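Local coordinates for protein aspartokinase (Synechocystis, PDB 3L76) that probably catalyses ATP-dependent phosphorylation of the beta-carboxyl group of aspartate, and binds lysine and threonine at its regulatory ACT domains, at residues R64-D67 against M68-S71; H214-A217 against V218-R222; A332-P335 against A336-Y340; D119-E122 against H123-R126. All coordinates share one frame; numbering follows the deposited sequence.

Interaction 1: residues R64-D67 against M68-S71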
loop_
_atom_site.group_PDB
_atom_site.type_symbol
_atom_site.label_atom_id
_atom_site.label_comp_id
_atom_site.label_asym_id
_atom_site.label_seq_id
_atom_site.Cartn_x
_atom_site.Cartn_y
_atom_site.Cartn_z
ATOM N N ARG A 64 -1.419 8.728 11.157
ATOM C CA ARG A 64 -2.446 7.940 10.481
ATOM C C ARG A 64 -1.960 7.597 9.078
ATOM O O ARG A 64 -1.894 6.427 8.687
ATOM C CB ARG A 64 -3.769 8.705 10.402
ATOM C CG ARG A 64 -4.971 7.817 10.103
ATOM C CD ARG A 64 -6.268 8.609 9.944
ATOM N NE ARG A 64 -6.541 8.945 8.549
ATOM C CZ ARG A 64 -7.202 8.161 7.696
ATOM N NH1 ARG A 64 -7.671 6.980 8.085
ATOM N NH2 ARG A 64 -7.388 8.560 6.448
ATOM N N GLU A 65 -1.608 8.635 8.328
ATOM C CA GLU A 65 -1.038 8.456 7.002
ATOM C C GLU A 65 0.215 7.564 7.058
ATOM O O GLU A 65 0.429 6.726 6.174
ATOM C CB GLU A 65 -0.731 9.818 6.357
ATOM C CG GLU A 65 -1.854 10.853 6.511
ATOM C CD GLU A 65 -3.179 10.406 5.898
ATOM O OE1 GLU A 65 -3.177 9.431 5.114
ATOM O OE2 GLU A 65 -4.223 11.033 6.195
ATOM N N MET A 66 1.026 7.727 8.105
ATOM C CA MET A 66 2.258 6.947 8.226
ATOM C C MET A 66 1.985 5.451 8.361
ATOM O O MET A 66 2.658 4.636 7.731
ATOM C CB MET A 66 3.109 7.433 9.405
ATOM C CG MET A 66 3.701 8.829 9.234
ATOM S SD MET A 66 4.736 9.051 7.763
ATOM C CE MET A 66 5.877 7.669 7.852
ATOM N N ASP A 67 1.006 5.094 9.191
ATOM C CA ASP A 67 0.651 3.689 9.392
ATOM C C ASP A 67 0.216 3.017 8.088
ATOM O O ASP A 67 0.712 1.938 7.747
ATOM C CB ASP A 67 -0.441 3.549 10.456
ATOM C CG ASP A 67 0.104 3.633 11.872
ATOM O OD1 ASP A 67 1.098 2.933 12.168
ATOM O OD2 ASP A 67 -0.471 4.390 12.687
ATOM N N MET A 68 -0.714 3.654 7.373
ATOM C CA MET A 68 -1.115 3.196 6.047
ATOM C C MET A 68 0.115 3.010 5.163
ATOM O O MET A 68 0.368 1.918 4.642
ATOM C CB MET A 68 -2.080 4.193 5.385
ATOM C CG MET A 68 -2.385 3.878 3.905
ATOM S SD MET A 68 -3.534 5.029 3.100
ATOM C CE MET A 68 -2.993 6.580 3.831
ATOM N N LEU A 69 0.878 4.087 5.004
ATOM C CA LEU A 69 2.080 4.058 4.184
ATOM C C LEU A 69 2.954 2.851 4.521
ATOM O O LEU A 69 3.287 2.038 3.656
ATOM C CB LEU A 69 2.865 5.349 4.380
ATOM C CG LEU A 69 3.874 5.719 3.302
ATOM C CD1 LEU A 69 4.529 7.024 3.680
ATOM C CD2 LEU A 69 4.914 4.632 3.148
ATOM N N LEU A 70 3.310 2.739 5.793
ATOM C CA LEU A 70 4.209 1.684 6.254
ATOM C C LEU A 70 3.579 0.298 6.105
ATOM O O LEU A 70 4.280 -0.705 5.957
ATOM C CB LEU A 70 4.659 1.951 7.705
ATOM C CG LEU A 70 5.872 2.880 7.886
ATOM C CD1 LEU A 70 5.581 4.345 7.527
ATOM C CD2 LEU A 70 6.416 2.781 9.311
ATOM N N SER A 71 2.254 0.254 6.132
ATOM C CA SER A 71 1.518 -0.993 5.945
ATOM C C SER A 71 1.691 -1.602 4.558
ATOM O O SER A 71 1.523 -2.810 4.391
ATOM C CB SER A 71 0.027 -0.775 6.203
ATOM O OG SER A 71 -0.744 -1.658 5.410
#
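Glu65 meets Met68, and Met66 meets Leu70, on the first two turns of helix 63-87, where the backbone follows the regular alpha-helical i to i+4 pattern. The hydrogen bonds come in order: Met68 N to Arg64 O (3.3 Å), Leu69 N to Glu65 O (2.9 Å), Leu70 N to Met66 O (2.8 Å) and Ser71 N to Asp67 O (2.8 Å). The first three are nearly straight, whereas the last is bent to 137° at the hydrogen. Apolar contact is carried by Met66. Its chain turns at both chi2 (-57°) and chi3 (-50°), which carries the terminal methyl forward along the helix until CE lies 3.4 Å from Leu70 CD1. The same methyl passes Leu69 CD1 at 4.4 Å, so it touches Leu70 closely and Leu69 loosely. Polar and apolar groups mix on another side. Met68 runs out beside Glu65, both pointing the same way, and the bend at chi3 puts its CE next to Glu65 OE1. That carboxylate is held elsewhere: OE1 is hydrogen-bonded to Ser94 OG of the second subunit, and OE2 more weakly to Gln86 NE2 of that subunit. Arg64 NE is only a long salt-bridge partner of Glu65 OE2 (3.9 Å), and Arg64 NH2 bonds to Ser94 O of the second subunit. This part of the amino acid kinase domain therefore lies at the subunit interface, while Met66 and Leu69 pack on helix 46-57, and Arg64, Asp67 and Ser71 touch strand 145-148.

Interaction 2: residues H214-A217 against V218-R222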
loop_
_atom_site.group_PDB
_atom_site.type_symbol
_atom_site.label_atom_id
_atom_site.label_comp_id
_atom_site.label_asym_id
_atom_site.label_seq_id
_atom_site.Cartn_x
_atom_site.Cartn_y
_atom_site.Cartn_z
ATOM N N HIS A 214 11.742 -7.345 19.933
ATOM C CA HIS A 214 11.151 -6.243 20.654
ATOM C C HIS A 214 10.653 -6.658 22.039
ATOM O O HIS A 214 9.853 -7.582 22.195
ATOM C CB HIS A 214 10.059 -5.572 19.807
ATOM C CG HIS A 214 10.603 -4.732 18.690
ATOM N ND1 HIS A 214 10.891 -5.246 17.441
ATOM C CD2 HIS A 214 10.936 -3.420 18.640
ATOM C CE1 HIS A 214 11.369 -4.285 16.670
ATOM N NE2 HIS A 214 11.403 -3.167 17.372
ATOM N N PRO A 215 11.178 -5.978 23.074
ATOM C CA PRO A 215 10.832 -6.276 24.469
ATOM C C PRO A 215 9.332 -6.460 24.723
ATOM O O PRO A 215 8.967 -7.362 25.488
ATOM C CB PRO A 215 11.381 -5.057 25.229
ATOM C CG PRO A 215 12.583 -4.685 24.444
ATOM C CD PRO A 215 12.224 -4.939 22.989
ATOM N N ARG A 216 8.486 -5.640 24.095
ATOM C CA ARG A 216 7.038 -5.713 24.308
ATOM C C ARG A 216 6.496 -7.095 23.961
ATOM O O ARG A 216 5.549 -7.581 24.580
ATOM C CB ARG A 216 6.299 -4.631 23.512
ATOM C CG ARG A 216 4.767 -4.705 23.597
ATOM C CD ARG A 216 4.177 -3.436 24.189
ATOM N NE ARG A 216 5.038 -2.285 23.922
ATOM C CZ ARG A 216 4.908 -1.094 24.502
ATOM N NH1 ARG A 216 3.939 -0.872 25.382
ATOM N NH2 ARG A 216 5.750 -0.115 24.195
ATOM N N ALA A 217 7.118 -7.727 22.972
ATOM C CA ALA A 217 6.685 -9.032 22.503
ATOM C C ALA A 217 7.110 -10.174 23.440
ATOM O O ALA A 217 6.341 -11.115 23.705
ATOM C CB ALA A 217 7.195 -9.268 21.089
ATOM N N VAL A 218 8.337 -10.105 23.939
ATOM C CA VAL A 218 8.767 -11.101 24.909
ATOM C C VAL A 218 7.922 -11.001 26.184
ATOM O O VAL A 218 7.628 -12.014 26.812
ATOM C CB VAL A 218 10.295 -11.054 25.184
ATOM C CG1 VAL A 218 10.771 -9.643 25.249
ATOM C CG2 VAL A 218 10.628 -11.782 26.467
ATOM N N GLU A 219 7.493 -9.784 26.522
ATOM C CA GLU A 219 6.637 -9.557 27.677
ATOM C C GLU A 219 5.211 -10.077 27.467
ATOM O O GLU A 219 4.557 -10.538 28.406
ATOM C CB GLU A 219 6.626 -8.076 28.050
ATOM C CG GLU A 219 5.609 -7.685 29.130
ATOM C CD GLU A 219 5.754 -6.226 29.516
ATOM O OE1 GLU A 219 6.607 -5.914 30.389
ATOM O OE2 GLU A 219 5.039 -5.391 28.921
ATOM N N ILE A 220 4.717 -9.998 26.238
ATOM C CA ILE A 220 3.403 -10.561 25.935
ATOM C C ILE A 220 3.495 -12.077 26.028
ATOM O O ILE A 220 2.653 -12.703 26.659
ATOM C CB ILE A 220 2.873 -10.099 24.574
ATOM C CG1 ILE A 220 2.399 -8.648 24.672
ATOM C CG2 ILE A 220 1.705 -10.963 24.128
ATOM C CD1 ILE A 220 2.333 -7.968 23.330
ATOM N N ALA A 221 4.550 -12.649 25.449
ATOM C CA ALA A 221 4.789 -14.089 25.527
ATOM C C ALA A 221 4.842 -14.584 26.971
ATOM O O ALA A 221 4.194 -15.580 27.316
ATOM C CB ALA A 221 6.057 -14.480 24.786
ATOM N N ARG A 222 5.601 -13.896 27.819
ATOM C CA ARG A 222 5.666 -14.290 29.221
ATOM C C ARG A 222 4.270 -14.302 29.823
ATOM O O ARG A 222 3.901 -15.240 30.533
ATOM C CB ARG A 222 6.557 -13.353 30.055
ATOM C CG ARG A 222 6.683 -13.784 31.533
ATOM C CD ARG A 222 7.143 -12.652 32.467
ATOM N NE ARG A 222 6.139 -11.602 32.585
ATOM C CZ ARG A 222 6.421 -10.305 32.681
ATOM N NH1 ARG A 222 7.682 -9.895 32.657
ATOM N NH2 ARG A 222 5.443 -9.415 32.776
#
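His214 O faces the first turn of helix 215-224 and accepts two backbone hydrogens, from Ala217 N at 2.8 Å and, weakly, from Val218 N at 3.4 Å. His214 thus occupies the N-cap position, and Pro215 follows it as the first helical residue, where a nitrogen without a hydrogen costs no helical bond. Further along, the regular pattern takes over. Glu219 N gives its hydrogen to Pro215 O (3.0 Å), Ile220 N to Arg216 O (3.0 Å, bent to 141° at the hydrogen) and Ala221 N to Ala217 O (2.9 Å). Apolar branches lie against some of the same carbonyls: Val218 CG1 is next to Pro215 O, and Ile220 CG1 is 3.3 Å from Arg216 O. Ile220 CD1 also reaches Arg216 CG, 4.1 Å away, where the two chains pass at a slant. Arg216 carries its charge beyond this point, and its NH1 stays 5.8 Å from Glu219 OE2, too far to pair. Three other polar ends find mates outside the segment. Glu219, extended with CG opposite its own N (chi1 172°), bonds through OE1 to Ala363 N; Arg222 forms salt bridges to Asp200 and Asp262; and His214 ND1 bonds to Asp156 in the conformer given, and so less surely. Buried in the amino acid kinase domain, this end of the helix has helix 154-166 against Ala217 and Ile220 and helix 199-204 against Val218, while Pro215 touches Ala363 and Ile366 in the loop after strand 348-361, on the regulatory side.

Interaction 3: residues A332-P335 against A336-Y340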
loop_
_atom_site.group_PDB
_atom_site.type_symbol
_atom_site.label_atom_id
_atom_site.label_comp_id
_atom_site.label_asym_id
_atom_site.label_seq_id
_atom_site.Cartn_x
_atom_site.Cartn_y
_atom_site.Cartn_z
ATOM N N ALA A 332 30.729 -5.700 61.938
ATOM C CA ALA A 332 32.017 -6.329 62.208
ATOM C C ALA A 332 33.045 -6.129 61.088
ATOM O O ALA A 332 34.242 -6.036 61.340
ATOM C CB ALA A 332 31.826 -7.807 62.514
ATOM N N ILE A 333 32.576 -6.070 59.851
ATOM C CA ILE A 333 33.453 -5.773 58.726
ATOM C C ILE A 333 33.901 -4.308 58.747
ATOM O O ILE A 333 35.050 -3.989 58.437
ATOM C CB ILE A 333 32.744 -6.014 57.392
ATOM C CG1 ILE A 333 32.022 -7.361 57.404
ATOM C CG2 ILE A 333 33.739 -5.930 56.250
ATOM C CD1 ILE A 333 31.066 -7.530 56.253
ATOM N N ALA A 334 32.981 -3.425 59.122
ATOM C CA ALA A 334 33.204 -1.981 59.064
ATOM C C ALA A 334 34.580 -1.483 59.547
ATOM O O ALA A 334 35.262 -0.766 58.819
ATOM C CB ALA A 334 32.064 -1.222 59.781
ATOM N N PRO A 335 34.978 -1.830 60.782
ATOM C CA PRO A 335 36.266 -1.320 61.278
ATOM C C PRO A 335 37.432 -1.588 60.321
ATOM O O PRO A 335 38.351 -0.778 60.225
ATOM C CB PRO A 335 36.457 -2.073 62.598
ATOM C CG PRO A 335 35.069 -2.360 63.050
ATOM C CD PRO A 335 34.281 -2.643 61.794
ATOM N N ALA A 336 37.375 -2.697 59.599
ATOM C CA ALA A 336 38.406 -3.024 58.618
ATOM C C ALA A 336 38.450 -2.065 57.428
ATOM O O ALA A 336 39.400 -2.094 56.654
ATOM C CB ALA A 336 38.238 -4.460 58.126
ATOM N N LEU A 337 37.423 -1.231 57.267
ATOM C CA LEU A 337 37.405 -0.252 56.174
ATOM C C LEU A 337 37.891 1.132 56.624
ATOM O O LEU A 337 37.800 2.098 55.873
ATOM C CB LEU A 337 35.997 -0.128 55.584
ATOM C CG LEU A 337 35.452 -1.009 54.450
ATOM C CD1 LEU A 337 36.288 -2.239 54.174
ATOM C CD2 LEU A 337 33.997 -1.387 54.719
ATOM N N ARG A 338 38.406 1.222 57.847
ATOM C CA ARG A 338 38.780 2.518 58.430
ATOM C C ARG A 338 40.290 2.823 58.444
ATOM O O ARG A 338 41.116 1.975 58.139
ATOM C CB ARG A 338 38.218 2.646 59.857
ATOM C CG ARG A 338 36.729 2.362 59.965
ATOM C CD ARG A 338 36.214 2.693 61.354
ATOM N NE ARG A 338 34.770 2.505 61.471
ATOM C CZ ARG A 338 34.167 1.787 62.419
ATOM N NH1 ARG A 338 34.865 1.153 63.361
ATOM N NH2 ARG A 338 32.848 1.699 62.425
ATOM N N SER A 339 40.624 4.060 58.791
ATOM C CA SER A 339 41.995 4.449 59.086
ATOM C C SER A 339 42.565 3.494 60.119
ATOM O O SER A 339 43.387 2.655 59.798
ATOM C CB SER A 339 42.028 5.865 59.658
ATOM O OG SER A 339 41.416 6.767 58.770
ATOM N N TYR A 340 42.149 3.662 61.372
ATOM C CA TYR A 340 42.367 2.647 62.400
ATOM C C TYR A 340 41.000 2.105 62.795
ATOM O O TYR A 340 40.006 2.821 62.688
ATOM C CB TYR A 340 43.160 3.188 63.617
ATOM C CG TYR A 340 42.732 4.538 64.190
ATOM C CD1 TYR A 340 42.233 4.636 65.495
ATOM C CD2 TYR A 340 42.879 5.715 63.457
ATOM C CE1 TYR A 340 41.857 5.868 66.046
ATOM C CE2 TYR A 340 42.509 6.960 63.995
ATOM C CZ TYR A 340 42.001 7.032 65.287
ATOM O OH TYR A 340 41.653 8.268 65.814
#
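Arg338 folds back beside Pro335 in the chain that follows helix 323-333. From CB outward, its first two carbons lie near backbone oxygens: CB is 3.4 Å from Pro335 O, and CG lies near both Pro335 O and Ala334 O. CG is opposite the carbonyl carbon (chi1 -52°), and from there to NE the chain is extended. That places CD and then NE near Pro335 CA, at 4.0 Å for CD. CZ follows, still close to Pro335 CA, so one face of the guanidinium lies over the Ala334-Pro335 backbone. Arg338 NH1 comes 3.5 Å from Pro335 CG, at the side of the proline ring. NH2 ends near Ala334 CB. This turn belongs to the first ACT domain, where it leads from helix 323-333 toward strand 348-361. Its backbone closes through successive i to i+3 bonds: Ala336 N to Ile333 O (2.9 Å), Leu337 N to Ala334 O (2.7 Å) and Arg338 N to Pro335 O (3.1 Å). In the last two the donor stands well above the carbonyl plane, 45° and 59° out of it. Every nitrogen of the guanidinium is bonded: NE to Glu346 O, NH2 to Ala347 O and NH1 to Pro341 O. With an alanine here the guanidinium is gone, and the three carbonyls would probably lose their donor and the flank of the proline ring its cover. On another side of the turn, Leu337 packs on Leu275 and Val278 of strand 271-279 and on Val284 of the threonine pocket.

Interaction 4: residues D119-E122 against H123-R126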
loop_
_atom_site.group_PDB
_atom_site.type_symbol
_atom_site.label_atom_id
_atom_site.label_comp_id
_atom_site.label_asym_id
_atom_site.label_seq_id
_atom_site.Cartn_x
_atom_site.Cartn_y
_atom_site.Cartn_z
ATOM N N ASP A 119 -9.047 -12.336 15.438
ATOM C CA ASP A 119 -10.271 -13.104 15.234
ATOM C C ASP A 119 -10.009 -14.587 14.922
ATOM O O ASP A 119 -9.437 -15.323 15.732
ATOM C CB ASP A 119 -11.098 -12.483 14.107
ATOM C CG ASP A 119 -11.648 -11.114 14.464
ATOM O OD1 ASP A 119 -11.208 -10.531 15.475
ATOM O OD2 ASP A 119 -12.528 -10.620 13.725
ATOM N N ARG A 120 -10.433 -15.018 13.732
ATOM C CA ARG A 120 -10.329 -16.422 13.303
ATOM C C ARG A 120 -11.080 -16.754 11.983
ATOM O O ARG A 120 -11.827 -17.741 11.885
ATOM C CB ARG A 120 -10.822 -17.347 14.408
ATOM C CG ARG A 120 -12.351 -17.481 14.480
ATOM C CD ARG A 120 -13.070 -16.180 14.838
ATOM N NE ARG A 120 -13.053 -15.194 13.764
ATOM C CZ ARG A 120 -13.827 -15.239 12.681
ATOM N NH1 ARG A 120 -14.689 -16.235 12.515
ATOM N NH2 ARG A 120 -13.737 -14.285 11.759
ATOM N N LEU A 121 -10.895 -15.935 10.957
ATOM C CA LEU A 121 -11.300 -16.372 9.631
ATOM C C LEU A 121 -10.160 -17.236 9.139
ATOM O O LEU A 121 -10.262 -17.875 8.099
ATOM C CB LEU A 121 -11.519 -15.199 8.673
ATOM C CG LEU A 121 -12.672 -15.210 7.640
ATOM C CD1 LEU A 121 -12.370 -14.449 6.338
ATOM C CD2 LEU A 121 -13.408 -16.543 7.375
ATOM N N GLU A 122 -9.064 -17.250 9.892
ATOM C CA GLU A 122 -7.936 -18.108 9.555
ATOM C C GLU A 122 -7.952 -19.404 10.342
ATOM O O GLU A 122 -7.281 -20.360 9.967
ATOM C CB GLU A 122 -6.613 -17.400 9.778
ATOM C CG GLU A 122 -6.319 -17.120 11.214
ATOM C CD GLU A 122 -6.261 -15.655 11.466
ATOM O OE1 GLU A 122 -5.199 -15.183 11.910
ATOM O OE2 GLU A 122 -7.271 -14.976 11.191
ATOM N N HIS A 123 -8.695 -19.433 11.442
ATOM C CA HIS A 123 -9.033 -20.710 12.049
ATOM C C HIS A 123 -9.726 -21.538 10.956
ATOM O O HIS A 123 -9.493 -22.738 10.818
ATOM C CB HIS A 123 -9.956 -20.517 13.255
ATOM C CG HIS A 123 -9.320 -20.848 14.568
ATOM N ND1 HIS A 123 -9.195 -19.928 15.587
ATOM C CD2 HIS A 123 -8.777 -21.998 15.033
ATOM C CE1 HIS A 123 -8.601 -20.497 16.622
ATOM N NE2 HIS A 123 -8.335 -21.752 16.312
ATOM N N HIS A 124 -10.567 -20.879 10.163
ATOM C CA HIS A 124 -11.205 -21.509 9.009
ATOM C C HIS A 124 -10.221 -21.885 7.893
ATOM O O HIS A 124 -10.099 -23.056 7.524
ATOM C CB HIS A 124 -12.313 -20.608 8.456
ATOM C CG HIS A 124 -12.739 -20.960 7.066
ATOM N ND1 HIS A 124 -12.714 -20.054 6.028
ATOM C CD2 HIS A 124 -13.184 -22.126 6.538
ATOM C CE1 HIS A 124 -13.133 -20.643 4.921
ATOM N NE2 HIS A 124 -13.421 -21.901 5.203
ATOM N N LEU A 125 -9.517 -20.896 7.353
ATOM C CA LEU A 125 -8.571 -21.148 6.261
ATOM C C LEU A 125 -7.448 -22.084 6.714
ATOM O O LEU A 125 -6.628 -22.532 5.912
ATOM C CB LEU A 125 -8.040 -19.825 5.662
ATOM C CG LEU A 125 -9.194 -18.999 5.049
ATOM C CD1 LEU A 125 -8.958 -17.509 5.054
ATOM C CD2 LEU A 125 -9.538 -19.466 3.650
ATOM N N ARG A 126 -7.454 -22.402 8.005
ATOM C CA ARG A 126 -6.466 -23.281 8.612
ATOM C C ARG A 126 -6.521 -24.668 7.987
ATOM O O ARG A 126 -5.584 -25.454 8.118
ATOM C CB ARG A 126 -6.728 -23.391 10.117
ATOM C CG ARG A 126 -5.509 -23.699 10.966
ATOM C CD ARG A 126 -4.713 -22.437 11.277
ATOM N NE ARG A 126 -4.160 -21.844 10.068
ATOM C CZ ARG A 126 -3.073 -22.293 9.455
ATOM N NH1 ARG A 126 -2.425 -23.342 9.939
ATOM N NH2 ARG A 126 -2.633 -21.698 8.359
#
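In the short, weakly bonded helix 121-125, Leu121 O receives the hydrogen of Leu125 N at 3.2 Å. The same oxygen lies beside the side chain of Leu125, 3.3 Å from CD1, and beside His124 CB at 3.4 Å. Leu121 and His124 run out side by side, and Leu121 CD2 comes 3.8 Å from His124 ND1. Before the helix, Arg120 CB meets the rim of the His123 ring edge-on, in the ring plane, 3.3 Å from ND1. Arg120 CG lies between the backbone N and the carbonyl carbon (chi1 80°), and the bent chain then leads the guanidinium away, leaving only the aliphatic part at the histidine. The helix is a surface piece of the amino acid kinase domain, joining strand 115-118 to strand 130-138. Its inner side is set by Leu125, packed on Ile93 and Leu95 of strand 92-96, and by Glu122, which touches Leu95, Val131 and Leu162. The side chain of Arg126 reaches Val131 and, on strand 35-40, Ser35 and Val37.

Interactions 1, 2 and 4 all fall in the amino acid kinase domain, with centres 24 to 26 Å apart; interaction 3 stands in an ACT domain, about 46 Å or more from each, centre to centre. Interaction 2 is the buried one, with Arg222 and Glu219 bonded inside the chain. Interaction 1 is partly buried and turns Arg64 and Glu65 to the second subunit. Interaction 4 is at the surface, on a weakly bonded helix with mostly aliphatic contact to histidines. Interaction 3, partly buried, differs by its i to i+3 bonds and a guanidinium bonded to carbonyls. Strand 92-96 links the surroundings of residues 64-71 and 119-126: Ile93 meets Leu125 within the chain and Arg64 across the dimer.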